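Inactive dihydroorotase-like domain (Chaetomium thermophilum, PDB 5NNL) is an inactive relative of the dihydroorotase enzymes, probably built round a beta/alpha barrel and regarded as catalytically silent. Local coordinates at residues S82-A85 with N86-S89; T256-Y259 with V260-R263. One frame throughout, in Å; residues are numbered along the deposited sequence.

Contact 1: S82-A85 with N86-S89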
loop_
_atom_site.group_PDB
_atom_site.type_symbol
_atom_site.label_atom_id
_atom_site.label_comp_id
_atom_site.label_asym_id
_atom_site.label_seq_id
_atom_site.Cartn_x
_atom_site.Cartn_y
_atom_site.Cartn_z
ATOM N N SER A 82 -11.483 18.938 -5.281
ATOM C CA SER A 82 -12.105 20.145 -4.744
ATOM C C SER A 82 -13.629 20.085 -4.830
ATOM O O SER A 82 -14.325 20.569 -3.929
ATOM C CB SER A 82 -11.579 21.371 -5.491
ATOM O OG SER A 82 -11.010 21.022 -6.740
ATOM N N ASP A 83 -14.166 19.504 -5.906
ATOM C CA ASP A 83 -15.604 19.464 -6.154
ATOM C C ASP A 83 -16.137 18.035 -6.248
ATOM O O ASP A 83 -17.191 17.809 -6.851
ATOM C CB ASP A 83 -15.938 20.232 -7.436
ATOM C CG ASP A 83 -14.971 19.929 -8.564
ATOM O OD1 ASP A 83 -14.475 20.884 -9.197
ATOM O OD2 ASP A 83 -14.687 18.739 -8.800
ATOM N N ASN A 84 -15.431 17.071 -5.654
ATOM C CA ASN A 84 -15.742 15.651 -5.786
ATOM C C ASN A 84 -16.756 15.143 -4.770
ATOM O O ASN A 84 -17.503 14.205 -5.075
ATOM C CB ASN A 84 -14.464 14.823 -5.617
ATOM C CG ASN A 84 -13.981 14.211 -6.915
ATOM O OD1 ASN A 84 -14.127 14.803 -7.987
ATOM N ND2 ASN A 84 -13.398 13.019 -6.828
ATOM N N ALA A 85 -16.791 15.728 -3.570
ATOM C CA ALA A 85 -17.452 15.092 -2.432
ATOM C C ALA A 85 -18.836 14.559 -2.775
ATOM O O ALA A 85 -19.304 13.596 -2.154
ATOM C CB ALA A 85 -17.552 16.084 -1.273
ATOM N N ASN A 86 -19.494 15.148 -3.772
ATOM C CA ASN A 86 -20.865 14.772 -4.098
ATOM C C ASN A 86 -20.917 13.442 -4.843
ATOM O O ASN A 86 -21.522 12.474 -4.374
ATOM C CB ASN A 86 -21.534 15.879 -4.925
ATOM C CG ASN A 86 -20.604 16.478 -5.976
ATOM O OD1 ASN A 86 -19.597 15.874 -6.349
ATOM N ND2 ASN A 86 -20.938 17.678 -6.453
ATOM N N GLN A 87 -20.282 13.377 -6.018
ATOM C CA GLN A 87 -20.419 12.179 -6.845
ATOM C C GLN A 87 -19.742 10.967 -6.212
ATOM O O GLN A 87 -20.261 9.849 -6.305
ATOM C CB GLN A 87 -19.877 12.415 -8.260
ATOM C CG GLN A 87 -18.788 13.460 -8.415
ATOM C CD GLN A 87 -18.253 13.515 -9.834
ATOM O OE1 GLN A 87 -18.648 12.719 -10.689
ATOM N NE2 GLN A 87 -17.357 14.460 -10.094
ATOM N N ILE A 88 -18.592 11.154 -5.563
ATOM C CA ILE A 88 -17.894 9.991 -5.022
ATOM C C ILE A 88 -18.686 9.385 -3.867
ATOM O O ILE A 88 -18.564 8.185 -3.587
ATOM C CB ILE A 88 -16.456 10.361 -4.608
ATOM C CG1 ILE A 88 -16.446 11.193 -3.324
ATOM C CG2 ILE A 88 -15.757 11.101 -5.747
ATOM C CD1 ILE A 88 -15.073 11.596 -2.879
ATOM N N SER A 89 -19.524 10.183 -3.197
ATOM C CA SER A 89 -20.340 9.660 -2.104
ATOM C C SER A 89 -21.453 8.747 -2.609
ATOM O O SER A 89 -21.787 7.759 -1.945
ATOM C CB SER A 89 -20.935 10.812 -1.291
ATOM O OG SER A 89 -22.306 10.593 -1.006
#
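Asn84 and Ile88 meet where the chain turns into the short helix 85-89, and their contact shows how one residue can face two ways: Asn84 O accepts from the helix, while its amide turns to the preceding loop and strand and is packed by Ile88 CG2. On the packed side, Ile88 N donates an almost straight hydrogen bond to Asn84 O (3.3 Å, 175°). With chi1 at 74°, Ile88 CG1 sits between its own N and carbonyl carbon while CG2 lies beside N, and both branches come within 3.6 Å of Asn84 O. CG2 also presses on the amide, lying 3.2 Å from Asn84 ND2, with the two side chains crossing at about a right angle. That amide is fixed from outside the turn: OD1 is hydrogen-bonded to Thr81 OG1, and ND2 to Ser54 O and, weakly, to Thr79 O. His118 of helix 111-121 touches Asn84, Ala85 and Ile88, covering the packed side. The turn follows strand 73-79, one of the parallel strands of the beta/alpha barrel expected of a dihydroorotase relative, and the brief helix leads on to strand 98-100. The other side is much looser. Gln87 stretches out beyond CG, and its NE2 stays 3.9 Å from Asn84 OD1, the two amide planes being 66° apart; its side chain also touches Asp55. Asp83 and Asn86 are exposed to solvent. The Ser89 N to Asn86 O bond of the helix is weak (3.3 Å).

Contact 2: T256-Y259 with V260-R263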
loop_
_atom_site.group_PDB
_atom_site.type_symbol
_atom_site.label_atom_id
_atom_site.label_comp_id
_atom_site.label_asym_id
_atom_site.label_seq_id
_atom_site.Cartn_x
_atom_site.Cartn_y
_atom_site.Cartn_z
ATOM N N THR A 256 10.487 -8.894 14.383
ATOM C CA THR A 256 9.960 -10.208 14.707
ATOM C C THR A 256 8.950 -10.631 13.650
ATOM O O THR A 256 8.328 -9.794 12.986
ATOM C CB THR A 256 9.295 -10.231 16.087
ATOM O OG1 THR A 256 8.139 -9.382 16.087
ATOM C CG2 THR A 256 10.273 -9.774 17.160
ATOM N N VAL A 257 8.787 -11.947 13.504
ATOM C CA VAL A 257 7.831 -12.469 12.534
ATOM C C VAL A 257 6.437 -11.934 12.825
ATOM O O VAL A 257 5.703 -11.545 11.908
ATOM C CB VAL A 257 7.861 -14.009 12.530
ATOM C CG1 VAL A 257 6.746 -14.581 11.657
ATOM C CG2 VAL A 257 9.206 -14.495 12.039
ATOM N N ASP A 258 6.048 -11.896 14.102
ATOM C CA ASP A 258 4.698 -11.458 14.438
ATOM C C ASP A 258 4.488 -9.989 14.092
ATOM O O ASP A 258 3.406 -9.606 13.630
ATOM C CB ASP A 258 4.405 -11.694 15.916
ATOM C CG ASP A 258 2.956 -11.430 16.262
ATOM O OD1 ASP A 258 2.084 -12.209 15.820
ATOM O OD2 ASP A 258 2.682 -10.441 16.972
ATOM N N TYR A 259 5.497 -9.147 14.321
ATOM C CA TYR A 259 5.389 -7.755 13.899
ATOM C C TYR A 259 5.118 -7.669 12.402
ATOM O O TYR A 259 4.186 -6.988 11.964
ATOM C CB TYR A 259 6.661 -6.983 14.258
ATOM C CG TYR A 259 6.538 -5.509 13.959
ATOM C CD1 TYR A 259 6.815 -5.014 12.691
ATOM C CD2 TYR A 259 6.124 -4.615 14.935
ATOM C CE1 TYR A 259 6.693 -3.672 12.404
ATOM C CE2 TYR A 259 6.000 -3.264 14.659
ATOM C CZ TYR A 259 6.285 -2.799 13.387
ATOM O OH TYR A 259 6.166 -1.462 13.091
ATOM N N VAL A 260 5.926 -8.364 11.605
ATOM C CA VAL A 260 5.727 -8.374 10.160
ATOM C C VAL A 260 4.325 -8.865 9.820
ATOM O O VAL A 260 3.630 -8.282 8.979
ATOM C CB VAL A 260 6.810 -9.232 9.486
ATOM C CG1 VAL A 260 6.555 -9.348 8.003
ATOM C CG2 VAL A 260 8.185 -8.628 9.743
ATOM N N LYS A 261 3.888 -9.949 10.468
ATOM C CA LYS A 261 2.563 -10.490 10.178
ATOM C C LYS A 261 1.475 -9.473 10.498
ATOM O O LYS A 261 0.575 -9.236 9.685
ATOM C CB LYS A 261 2.325 -11.784 10.958
ATOM C CG LYS A 261 1.016 -12.476 10.576
ATOM C CD LYS A 261 0.811 -13.798 11.305
ATOM C CE LYS A 261 0.188 -13.600 12.677
ATOM N NZ LYS A 261 -1.253 -13.229 12.596
ATOM N N THR A 262 1.545 -8.854 11.678
ATOM C CA THR A 262 0.517 -7.887 12.053
ATOM C C THR A 262 0.516 -6.693 11.107
ATOM O O THR A 262 -0.546 -6.141 10.798
ATOM C CB THR A 262 0.718 -7.415 13.495
ATOM O OG1 THR A 262 2.044 -6.901 13.653
ATOM C CG2 THR A 262 0.485 -8.548 14.485
ATOM N N ARG A 263 1.692 -6.278 10.633
ATOM C CA ARG A 263 1.779 -5.116 9.758
ATOM C C ARG A 263 1.387 -5.424 8.317
ATOM O O ARG A 263 1.123 -4.488 7.553
ATOM C CB ARG A 263 3.195 -4.533 9.808
ATOM C CG ARG A 263 3.364 -3.442 10.857
ATOM C CD ARG A 263 2.896 -3.891 12.235
ATOM N NE ARG A 263 2.882 -2.787 13.188
ATOM C CZ ARG A 263 2.593 -2.919 14.478
ATOM N NH1 ARG A 263 2.304 -4.111 14.977
ATOM N NH2 ARG A 263 2.605 -1.860 15.272
HETATM O O HOH W 1 -0.544 -12.510 15.588
#
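The guanidinium of Arg263 lies flat on the Tyr259 ring one helical turn earlier, centres 4.1 Å apart and planes 18° from parallel. Tyr259 CE2 stands over the middle of the guanidinium, 3.4 Å from Arg263 CZ, while Arg263 CD covers the ring face in a CH-pi contact. A bend at chi2 (53°) folds the arginine back over the tyrosine. Thr262 helps to set the rotation of the group, together with Ile213 O on NE: its OG1 receives Arg263 NH1 at 3.1 Å, within the guanidinium plane. The hydroxyl oxygen Thr262 OG1 itself lies 2.7 Å from Tyr259 O and 3.0 Å from Asp258 O. Farther out, Leu210 O accepts from the tyrosine hydroxyl, so that both partners are tied to the segment before strand 215-217. Along the solvent side a water receives only a weak bond from Lys261 NZ and donates to Asp258 OD1; the lysine's stronger partner is Asp266, in a salt bridge. Val257 and Val260 instead pack on helix 242-251. At the start of the turn, Thr256 OG1 accepts from Tyr259 N (3.2 Å), the mark of an N-capped alpha-helix whose first turns carry an i, i+4 aromatic-arginine stack.

Both contacts lie at the beginning of a helix, yet they belong to separate elements, helix 85-89 and helix 257-271, on opposite sides of the chain's centre. Their own centres are 37 Å apart and they do not touch. Contact 1 is partly buried, and its polar core is an amide held by neighbouring loop and strand residues against an aliphatic side chain. Contact 2 sits at the surface, where charge, an aromatic face and a water take over and a threonine hydroxyl caps the helix. The short helix relies on few and partly weak backbone bonds, whereas the longer one has a regular run of i, i+4 bonds.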